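Local structure of conserved domain protein (Streptococcus pneumoniae, 4IAJ) at residues L4-I9 / T20-Y26; A41-V46 / Y58-G63; Y51-L56 / L74-N78. The protein is of unknown function but belongs to the DUF4649 family, a small alpha+beta domain that packs helices against an antiparallel sheet. Residues are numbered along the deposited sequence.

Contacts 1 and 3 reach the same antiparallel sheet, whose strands lie in the order 18-23, 7-12, 46-51, 54-56; contact 2 joins two loops beside it. Contact 1 is a surface contact of paired strands, with Ile7 and Ile9 buried toward the helices and a polar face open to solvent. Contact 2, partly buried, ties its loops by backbone hydrogen bonds and sets Tyr62 against Ile9, Val21 and Phe23 of contact 1. Contact 3, also partly buried, has no backbone hydrogen bond between its segments; aromatic rings and the chain terminus do the work at the 51-54 turn, where Met6 O lies 2.6 Å from Lys52 N. Contacts 2 and 3 sit on opposite sides of the chain's centre.

Contact 1: residues L4-I9 / T20-Y26; sequences LNMIEI and TVTFESY
Strands 7-9 and 20-23 run antiparallel, axes 4.7 Å apart at closest approach, directions at 167°. Ile7 and Phe23 form one hydrogen-bonded pair (Ile7 N to Phe23 O 3.2 Å, Phe23 N to Ile7 O 2.7 Å), Ile9 and Val21 the next (Ile9 N to Val21 O 2.8 Å, Val21 N to Ile9 O 2.9 Å); between them lies the non-hydrogen-bonded pair Glu8-Thr22, CA atoms 4.3 Å apart. Phe23 (chi1 m) covers the groove between Ile7 and Ile9, both m: CD2 is 4.1 Å from Ile7 CG2, CE2 4.1 Å from Ile9 CD1. Val21 CG2 fits 4.0 Å from Ile9 CB. Helices 26-35 (Phe29) and 65-71 (Leu69, Ile65) close over this face. It is a beta hairpin with a classic bulge, where Met6 (-62/-35) and Ile7 both face Phe23; Met6 N bonds Glu24 O weakly, 3.4 Å. Met6 is selenomethionine, its SE 4.3 Å from Tyr26 CB. Ser25, at the N-cap, caps Asp28 N with its OG, and Tyr26 (t) lays CD2 3.8 Å from Ile7 CD1. On the opposite face Glu8 CG rests 3.7 Å from Thr22 CG2, and a water links Asn5 OD1 (3.3 Å) to Thr22 OG1 (2.8 Å).

Contact 2: residues A41-V46 / Y58-G63; sequences ADYYPV and YHGTYG. With EDO (1,2-ethanediol), chain P.
The loop before strand 46-51 pairs with the loop between strand 54-56 and helix 65-71. Ala41 opens a type I turn closed by Tyr44 N to Ala41 O, 2.8 Å; its CB sits over the Tyr62 ring (chi1 t), a CH-pi contact 4.3 Å from the centroid. Asp42 O accepts from Gly63 N at 3.0 Å; OD2 bonds Gly39 N, and the side chain's nearest atom is about 4 Å from a bound magnesium ion. Tyr43 OH is hydrogen-bonded to Val40 O of the second subunit. A 1,2-ethanediol hydrogen-bonds through O1 to Thr61 OG1 (2.7 Å) and weakly to Asp42 O (3.3 Å). Tyr44 O takes Tyr62 N at 2.9 Å. Pro45 and Thr61 form a single bridge. Val46 N reaches Gly60 O at 3.0 Å. At Gly60 (164/-174) a CB would jam against the preceding carbonyl and hit Tyr58 OH, which donates to Thr61 O at 2.6 Å. The direct cross-segment hydrogen bonds are thus all main-chain, with apolar contacts of Ala41, Val46 and Tyr62 packed beside them.

Contact 3: residues Y51-L56 / L74-N78; sequences YKGHNL and LSQYN
Tyr77 lays its ring against His54 and Leu56, CD1 lying 3.4 Å from His54 CG over the imidazole face and CZ 3.4 Å from Leu56 CD2. The Tyr77 and His54 centroids are 4.8 Å apart with planes at 49°; Tyr51 joins at 5.9 Å and 74°, its CD2 3.9 Å from Tyr77 CD2, completing an aromatic cluster. Tyr51 and His54 flank a type I' turn, the two-residue loop of a beta hairpin: Lys52 (50/38) and Gly53 (86/-9) occupy its corners, and Tyr51 and His54 exchange backbone hydrogen bonds (Tyr51 N to His54 O 2.8 Å, His54 N to Tyr51 O 2.9 Å). Facing it, residues 75-77 coil as a 3-10 segment, with Tyr77 N bonded to Leu74 O at 2.9 Å. Leu74 (m) sets CD1 over the Tyr51 ring face, 3.9 Å from its centroid, as a CH-pi contact. Lys52 NZ donates to Asn78 O of the terminal carboxylate at 3.1 Å, and a water joins Tyr51 OH (2.8 Å), Leu74 O (3.1 Å) and Asn78 O (2.4 Å). The C-terminal tail, arriving from helix 65-71, thus packs against the hairpin of strands 46-51 and 54-56 at the sheet's edge.

Contact 1: residues L4-I9 / T20-Y26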
loop_
_atom_site.group_PDB
_atom_site.type_symbol
_atom_site.label_atom_id
_atom_site.label_comp_id
_atom_site.label_asym_id
_atom_site.label_seq_id
_atom_site.Cartn_x
_atom_site.Cartn_y
_atom_site.Cartn_z
ATOM N N LEU B 4 32.395 -1.496 13.572
ATOM C CA LEU B 4 31.537 -0.401 14.030
ATOM C C LEU B 4 30.058 -0.818 14.042
ATOM O O LEU B 4 29.352 -0.597 15.030
ATOM C CB LEU B 4 31.734 0.851 13.169
ATOM C CG LEU B 4 31.199 2.169 13.745
ATOM C CD1 LEU B 4 31.993 2.599 14.975
ATOM C CD2 LEU B 4 31.215 3.258 12.678
ATOM N N ASN B 5 29.604 -1.437 12.954
ATOM C CA ASN B 5 28.203 -1.855 12.820
ATOM C C ASN B 5 28.019 -3.359 12.703
ATOM O O ASN B 5 28.588 -4.005 11.820
ATOM C CB ASN B 5 27.594 -1.195 11.598
ATOM C CG ASN B 5 27.580 0.301 11.713
ATOM O OD1 ASN B 5 27.105 0.847 12.706
ATOM N ND2 ASN B 5 28.112 0.979 10.709
HETATM N N MSE B 6 27.180 -3.909 13.568
HETATM C CA MSE B 6 26.890 -5.333 13.509
HETATM C C MSE B 6 26.245 -5.757 12.194
HETATM O O MSE B 6 26.525 -6.855 11.726
HETATM C CB MSE B 6 25.977 -5.738 14.659
HETATM C CG MSE B 6 26.494 -7.036 15.258
HETATM SE SE MSE B 6 25.245 -7.476 16.685
HETATM C CE MSE B 6 26.123 -6.357 18.047
ATOM N N ILE B 7 25.397 -4.909 11.604
ATOM C CA ILE B 7 24.741 -5.213 10.323
ATOM C C ILE B 7 24.941 -4.097 9.288
ATOM O O ILE B 7 24.701 -2.929 9.571
ATOM C CB ILE B 7 23.240 -5.507 10.496
ATOM C CG1 ILE B 7 23.062 -6.698 11.426
ATOM C CG2 ILE B 7 22.594 -5.816 9.153
ATOM C CD1 ILE B 7 21.629 -7.113 11.645
ATOM N N GLU B 8 25.426 -4.481 8.106
ATOM C CA GLU B 8 25.517 -3.605 6.953
ATOM C C GLU B 8 24.878 -4.325 5.787
ATOM O O GLU B 8 25.119 -5.507 5.584
ATOM C CB GLU B 8 26.960 -3.257 6.624
ATOM C CG GLU B 8 27.644 -2.486 7.743
ATOM C CD GLU B 8 28.830 -1.642 7.279
ATOM O OE1 GLU B 8 29.099 -1.571 6.053
ATOM O OE2 GLU B 8 29.488 -1.036 8.157
ATOM N N ILE B 9 24.025 -3.626 5.054
ATOM C CA ILE B 9 23.317 -4.227 3.936
ATOM C C ILE B 9 23.478 -3.338 2.710
ATOM O O ILE B 9 23.207 -2.144 2.771
ATOM C CB ILE B 9 21.820 -4.399 4.217
ATOM C CG1 ILE B 9 21.577 -5.198 5.509
ATOM C CG2 ILE B 9 21.144 -5.077 3.039
ATOM C CD1 ILE B 9 20.135 -5.137 5.991
ATOM N N THR B 20 23.677 1.566 0.649
ATOM C CA THR B 20 24.119 0.847 1.835
ATOM C C THR B 20 23.408 1.414 3.065
ATOM O O THR B 20 23.376 2.622 3.244
ATOM C CB THR B 20 25.645 0.925 2.001
ATOM O OG1 THR B 20 26.271 0.322 0.861
ATOM C CG2 THR B 20 26.097 0.183 3.252
ATOM N N VAL B 21 22.817 0.532 3.870
ATOM C CA VAL B 21 22.261 0.908 5.174
ATOM C C VAL B 21 22.985 0.108 6.239
ATOM O O VAL B 21 23.447 -0.995 5.970
ATOM C CB VAL B 21 20.738 0.699 5.286
ATOM C CG1 VAL B 21 20.018 1.659 4.353
ATOM C CG2 VAL B 21 20.323 -0.737 4.979
ATOM N N THR B 22 23.091 0.682 7.436
ATOM C CA THR B 22 23.802 0.049 8.533
ATOM C C THR B 22 22.957 0.073 9.802
ATOM O O THR B 22 22.126 0.970 10.002
ATOM C CB THR B 22 25.158 0.738 8.830
ATOM O OG1 THR B 22 24.938 2.072 9.290
ATOM C CG2 THR B 22 26.026 0.800 7.593
ATOM N N PHE B 23 23.180 -0.923 10.650
ATOM C CA PHE B 23 22.533 -0.990 11.941
ATOM C C PHE B 23 23.614 -1.251 12.963
ATOM O O PHE B 23 24.453 -2.135 12.777
ATOM C CB PHE B 23 21.417 -2.051 11.925
ATOM C CG PHE B 23 20.372 -1.784 10.871
ATOM C CD1 PHE B 23 19.283 -0.965 11.141
ATOM C CD2 PHE B 23 20.518 -2.300 9.588
ATOM C CE1 PHE B 23 18.349 -0.699 10.165
ATOM C CE2 PHE B 23 19.585 -2.029 8.602
ATOM C CZ PHE B 23 18.499 -1.236 8.888
ATOM N N GLU B 24 23.631 -0.420 14.006
ATOM C CA GLU B 24 24.654 -0.504 15.037
ATOM C C GLU B 24 24.491 -1.804 15.806
ATOM O O GLU B 24 25.473 -2.477 16.103
ATOM C CB GLU B 24 24.600 0.695 15.986
ATOM C CG GLU B 24 25.784 0.749 16.960
ATOM C CD GLU B 24 25.845 2.038 17.777
ATOM O OE1 GLU B 24 25.277 3.069 17.343
ATOM O OE2 GLU B 24 26.481 2.023 18.851
ATOM N N SER B 25 23.247 -2.173 16.091
ATOM C CA SER B 25 22.951 -3.445 16.736
ATOM C C SER B 25 21.890 -4.252 15.983
ATOM O O SER B 25 21.159 -3.735 15.124
ATOM C CB SER B 25 22.492 -3.203 18.182
ATOM O OG SER B 25 21.186 -2.651 18.215
ATOM N N TYR B 26 21.807 -5.530 16.333
ATOM C CA TYR B 26 20.779 -6.416 15.815
ATOM C C TYR B 26 19.390 -5.909 16.198
ATOM O O TYR B 26 18.472 -5.943 15.371
ATOM C CB TYR B 26 20.972 -7.841 16.340
ATOM C CG TYR B 26 20.225 -8.884 15.549
ATOM C CD1 TYR B 26 18.900 -9.193 15.832
ATOM C CD2 TYR B 26 20.845 -9.557 14.508
ATOM C CE1 TYR B 26 18.217 -10.148 15.100
ATOM C CE2 TYR B 26 20.176 -10.515 13.772
ATOM C CZ TYR B 26 18.865 -10.808 14.068
ATOM O OH TYR B 26 18.220 -11.772 13.329
HETATM O O HOH W 1 24.214 2.214 12.034
#

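Contact 2: residues A41-V46 / Y58-G63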
loop_
_atom_site.group_PDB
_atom_site.type_symbol
_atom_site.label_atom_id
_atom_site.label_comp_id
_atom_site.label_asym_id
_atom_site.label_seq_id
_atom_site.Cartn_x
_atom_site.Cartn_y
_atom_site.Cartn_z
ATOM N N ALA B 41 12.974 -0.575 0.448
ATOM C CA ALA B 41 13.920 -1.462 -0.247
ATOM C C ALA B 41 13.512 -2.932 -0.305
ATOM O O ALA B 41 14.278 -3.736 -0.832
ATOM C CB ALA B 41 15.272 -1.353 0.437
ATOM N N ASP B 42 12.337 -3.282 0.233
ATOM C CA ASP B 42 11.960 -4.692 0.469
ATOM C C ASP B 42 12.050 -5.615 -0.732
ATOM O O ASP B 42 12.302 -6.793 -0.557
ATOM C CB ASP B 42 10.535 -4.811 1.033
ATOM C CG ASP B 42 10.450 -4.390 2.491
ATOM O OD1 ASP B 42 11.500 -4.053 3.089
ATOM O OD2 ASP B 42 9.331 -4.368 3.015
ATOM N N TYR B 43 11.806 -5.116 -1.935
ATOM C CA TYR B 43 11.881 -6.010 -3.114
ATOM C C TYR B 43 13.213 -5.873 -3.853
ATOM O O TYR B 43 13.353 -6.324 -4.978
ATOM C CB TYR B 43 10.733 -5.724 -4.060
ATOM C CG TYR B 43 9.435 -6.293 -3.587
ATOM C CD1 TYR B 43 8.583 -5.566 -2.751
ATOM C CD2 TYR B 43 9.064 -7.557 -3.962
ATOM C CE1 TYR B 43 7.385 -6.111 -2.320
ATOM C CE2 TYR B 43 7.872 -8.108 -3.563
ATOM C CZ TYR B 43 7.039 -7.397 -2.735
ATOM O OH TYR B 43 5.861 -7.987 -2.350
ATOM N N TYR B 44 14.203 -5.238 -3.237
ATOM C CA TYR B 44 15.436 -5.008 -3.953
ATOM C C TYR B 44 16.385 -6.157 -3.664
ATOM O O TYR B 44 16.453 -6.635 -2.530
ATOM C CB TYR B 44 16.058 -3.691 -3.546
ATOM C CG TYR B 44 15.418 -2.426 -4.099
ATOM C CD1 TYR B 44 14.849 -2.378 -5.370
ATOM C CD2 TYR B 44 15.494 -1.245 -3.384
ATOM C CE1 TYR B 44 14.320 -1.201 -5.874
ATOM C CE2 TYR B 44 14.983 -0.058 -3.887
ATOM C CZ TYR B 44 14.408 -0.039 -5.130
ATOM O OH TYR B 44 13.947 1.134 -5.658
ATOM N N PRO B 45 17.136 -6.597 -4.692
ATOM C CA PRO B 45 18.139 -7.636 -4.452
ATOM C C PRO B 45 19.296 -7.148 -3.589
ATOM O O PRO B 45 19.753 -6.001 -3.725
ATOM C CB PRO B 45 18.641 -7.976 -5.861
ATOM C CG PRO B 45 18.412 -6.720 -6.651
ATOM C CD PRO B 45 17.179 -6.093 -6.079
ATOM N N VAL B 46 19.777 -8.030 -2.716
ATOM C CA VAL B 46 20.884 -7.696 -1.821
ATOM C C VAL B 46 22.202 -8.083 -2.468
ATOM O O VAL B 46 22.405 -9.221 -2.879
ATOM C CB VAL B 46 20.727 -8.349 -0.437
ATOM C CG1 VAL B 46 21.952 -8.115 0.434
ATOM C CG2 VAL B 46 19.483 -7.799 0.259
ATOM N N TYR B 58 24.495 -14.498 1.183
ATOM C CA TYR B 58 23.033 -14.358 1.114
ATOM C C TYR B 58 22.562 -14.028 -0.298
ATOM O O TYR B 58 23.135 -13.190 -0.989
ATOM C CB TYR B 58 22.548 -13.296 2.112
ATOM C CG TYR B 58 21.077 -12.989 2.012
ATOM C CD1 TYR B 58 20.140 -13.816 2.589
ATOM C CD2 TYR B 58 20.625 -11.860 1.345
ATOM C CE1 TYR B 58 18.787 -13.545 2.488
ATOM C CE2 TYR B 58 19.278 -11.576 1.246
ATOM C CZ TYR B 58 18.363 -12.416 1.822
ATOM O OH TYR B 58 17.026 -12.134 1.729
ATOM N N HIS B 59 21.518 -14.714 -0.724
ATOM C CA HIS B 59 20.961 -14.511 -2.038
ATOM C C HIS B 59 19.466 -14.333 -1.824
ATOM O O HIS B 59 18.750 -15.269 -1.433
ATOM C CB HIS B 59 21.265 -15.701 -2.952
ATOM C CG HIS B 59 22.669 -16.214 -2.827
ATOM N ND1 HIS B 59 23.752 -15.567 -3.381
ATOM C CD2 HIS B 59 23.167 -17.297 -2.188
ATOM C CE1 HIS B 59 24.857 -16.234 -3.100
ATOM N NE2 HIS B 59 24.529 -17.293 -2.381
ATOM N N GLY B 60 18.994 -13.117 -2.044
ATOM C CA GLY B 60 17.598 -12.831 -1.838
ATOM C C GLY B 60 17.376 -11.344 -1.765
ATOM O O GLY B 60 18.300 -10.545 -2.024
ATOM N N THR B 61 16.133 -10.996 -1.444
ATOM C CA THR B 61 15.690 -9.620 -1.348
ATOM C C THR B 61 15.989 -9.060 0.021
ATOM O O THR B 61 16.229 -9.804 0.987
ATOM C CB THR B 61 14.170 -9.491 -1.548
ATOM O OG1 THR B 61 13.501 -10.290 -0.565
ATOM C CG2 THR B 61 13.756 -9.948 -2.917
ATOM N N TYR B 62 15.953 -7.731 0.104
ATOM C CA TYR B 62 16.136 -7.043 1.359
ATOM C C TYR B 62 15.061 -7.494 2.336
ATOM O O TYR B 62 15.348 -7.763 3.480
ATOM C CB TYR B 62 16.061 -5.528 1.154
ATOM C CG TYR B 62 16.318 -4.719 2.401
ATOM C CD1 TYR B 62 15.310 -4.545 3.360
ATOM C CD2 TYR B 62 17.554 -4.133 2.638
ATOM C CE1 TYR B 62 15.539 -3.826 4.511
ATOM C CE2 TYR B 62 17.782 -3.400 3.792
ATOM C CZ TYR B 62 16.762 -3.248 4.717
ATOM O OH TYR B 62 16.992 -2.533 5.868
ATOM N N GLY B 63 13.827 -7.587 1.858
ATOM C CA GLY B 63 12.687 -7.961 2.687
ATOM C C GLY B 63 12.803 -9.313 3.349
ATOM O O GLY B 63 12.268 -9.501 4.412
HETATM C C1 EDO P . 9.764 -8.876 -0.610
HETATM O O1 EDO P . 10.822 -9.772 -0.249
HETATM C C2 EDO P . 8.883 -8.480 0.577
HETATM O O2 EDO P . 9.454 -8.830 1.848
HETATM O O HOH W 2 20.754 -11.491 -3.539
#

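Contact 3: residues Y51-L56 / L74-N78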
loop_
_atom_site.group_PDB
_atom_site.type_symbol
_atom_site.label_atom_id
_atom_site.label_comp_id
_atom_site.label_asym_id
_atom_site.label_seq_id
_atom_site.Cartn_x
_atom_site.Cartn_y
_atom_site.Cartn_z
ATOM N N TYR B 51 27.417 -9.360 8.597
ATOM C CA TYR B 51 27.046 -9.555 9.988
ATOM C C TYR B 51 28.295 -9.634 10.867
ATOM O O TYR B 51 29.095 -10.560 10.736
ATOM C CB TYR B 51 26.215 -10.824 10.136
ATOM C CG TYR B 51 25.829 -11.116 11.558
ATOM C CD1 TYR B 51 24.835 -10.378 12.188
ATOM C CD2 TYR B 51 26.452 -12.121 12.278
ATOM C CE1 TYR B 51 24.471 -10.642 13.499
ATOM C CE2 TYR B 51 26.094 -12.391 13.586
ATOM C CZ TYR B 51 25.098 -11.646 14.190
ATOM O OH TYR B 51 24.723 -11.898 15.483
ATOM N N LYS B 52 28.448 -8.669 11.770
ATOM C CA LYS B 52 29.663 -8.536 12.590
ATOM C C LYS B 52 30.931 -8.573 11.743
ATOM O O LYS B 52 31.927 -9.157 12.148
ATOM C CB LYS B 52 29.722 -9.632 13.646
ATOM C CG LYS B 52 28.450 -9.733 14.457
ATOM C CD LYS B 52 28.575 -10.759 15.570
ATOM C CE LYS B 52 29.323 -10.198 16.753
ATOM N NZ LYS B 52 28.913 -10.924 17.981
ATOM N N GLY B 53 30.873 -7.969 10.561
ATOM C CA GLY B 53 32.010 -7.927 9.640
ATOM C C GLY B 53 32.170 -9.117 8.710
ATOM O O GLY B 53 33.008 -9.077 7.803
ATOM N N HIS B 54 31.393 -10.179 8.932
ATOM C CA HIS B 54 31.427 -11.357 8.072
ATOM C C HIS B 54 30.414 -11.186 6.944
ATOM O O HIS B 54 29.228 -10.919 7.202
ATOM C CB HIS B 54 31.108 -12.624 8.865
ATOM C CG HIS B 54 32.106 -12.937 9.932
ATOM N ND1 HIS B 54 32.027 -12.407 11.204
ATOM C CD2 HIS B 54 33.206 -13.726 9.921
ATOM C CE1 HIS B 54 33.040 -12.852 11.927
ATOM N NE2 HIS B 54 33.770 -13.653 11.172
ATOM N N ASN B 55 30.878 -11.328 5.700
ATOM C CA ASN B 55 29.988 -11.298 4.558
ATOM C C ASN B 55 29.250 -12.612 4.546
ATOM O O ASN B 55 29.846 -13.654 4.325
ATOM C CB ASN B 55 30.752 -11.088 3.252
ATOM C CG ASN B 55 31.511 -9.767 3.224
ATOM O OD1 ASN B 55 31.104 -8.788 3.843
ATOM N ND2 ASN B 55 32.623 -9.738 2.494
ATOM N N LEU B 56 27.958 -12.583 4.850
ATOM C CA LEU B 56 27.177 -13.811 4.792
ATOM C C LEU B 56 26.850 -14.036 3.331
ATOM O O LEU B 56 26.637 -13.086 2.579
ATOM C CB LEU B 56 25.917 -13.727 5.651
ATOM C CG LEU B 56 26.123 -13.308 7.108
ATOM C CD1 LEU B 56 24.775 -13.098 7.788
ATOM C CD2 LEU B 56 26.959 -14.337 7.848
ATOM N N LEU B 74 23.810 -18.172 14.239
ATOM C CA LEU B 74 24.832 -17.128 14.180
ATOM C C LEU B 74 25.887 -17.264 15.278
ATOM O O LEU B 74 26.810 -16.446 15.374
ATOM C CB LEU B 74 24.155 -15.754 14.271
ATOM C CG LEU B 74 23.115 -15.461 13.174
ATOM C CD1 LEU B 74 22.586 -14.036 13.290
ATOM C CD2 LEU B 74 23.686 -15.688 11.784
ATOM N N SER B 75 25.779 -18.309 16.092
ATOM C CA SER B 75 26.735 -18.518 17.186
ATOM C C SER B 75 28.175 -18.639 16.696
ATOM O O SER B 75 29.103 -18.344 17.448
ATOM C CB SER B 75 26.366 -19.763 18.009
ATOM O OG SER B 75 26.455 -20.930 17.221
ATOM N N GLN B 76 28.381 -19.070 15.448
ATOM C CA GLN B 76 29.748 -19.234 14.927
ATOM C C GLN B 76 30.428 -17.893 14.708
ATOM O O GLN B 76 31.639 -17.828 14.561
ATOM C CB GLN B 76 29.780 -20.073 13.634
ATOM C CG GLN B 76 29.181 -19.426 12.395
ATOM C CD GLN B 76 29.378 -20.287 11.155
ATOM O OE1 GLN B 76 28.647 -21.250 10.927
ATOM N NE2 GLN B 76 30.382 -19.952 10.362
ATOM N N TYR B 77 29.650 -16.818 14.707
ATOM C CA TYR B 77 30.208 -15.477 14.701
ATOM C C TYR B 77 30.233 -14.883 16.122
ATOM O O TYR B 77 30.588 -13.708 16.292
ATOM C CB TYR B 77 29.399 -14.597 13.747
ATOM C CG TYR B 77 29.138 -15.237 12.389
ATOM C CD1 TYR B 77 30.137 -15.323 11.429
ATOM C CD2 TYR B 77 27.891 -15.745 12.074
ATOM C CE1 TYR B 77 29.898 -15.906 10.188
ATOM C CE2 TYR B 77 27.640 -16.328 10.846
ATOM C CZ TYR B 77 28.649 -16.409 9.908
ATOM O OH TYR B 77 28.378 -16.989 8.694
ATOM N N ASN B 78 29.909 -15.742 17.108
ATOM C CA ASN B 78 29.649 -15.444 18.558
ATOM C C ASN B 78 28.244 -14.906 18.909
ATOM O O ASN B 78 27.901 -13.745 18.719
ATOM C CB ASN B 78 30.713 -14.530 19.139
ATOM C CG ASN B 78 32.075 -15.160 19.089
ATOM O OD1 ASN B 78 32.495 -15.655 18.044
ATOM N ND2 ASN B 78 32.768 -15.166 20.220
ATOM O OXT ASN B 78 27.390 -15.631 19.423
HETATM O O HOH W 3 26.439 -13.715 16.763
#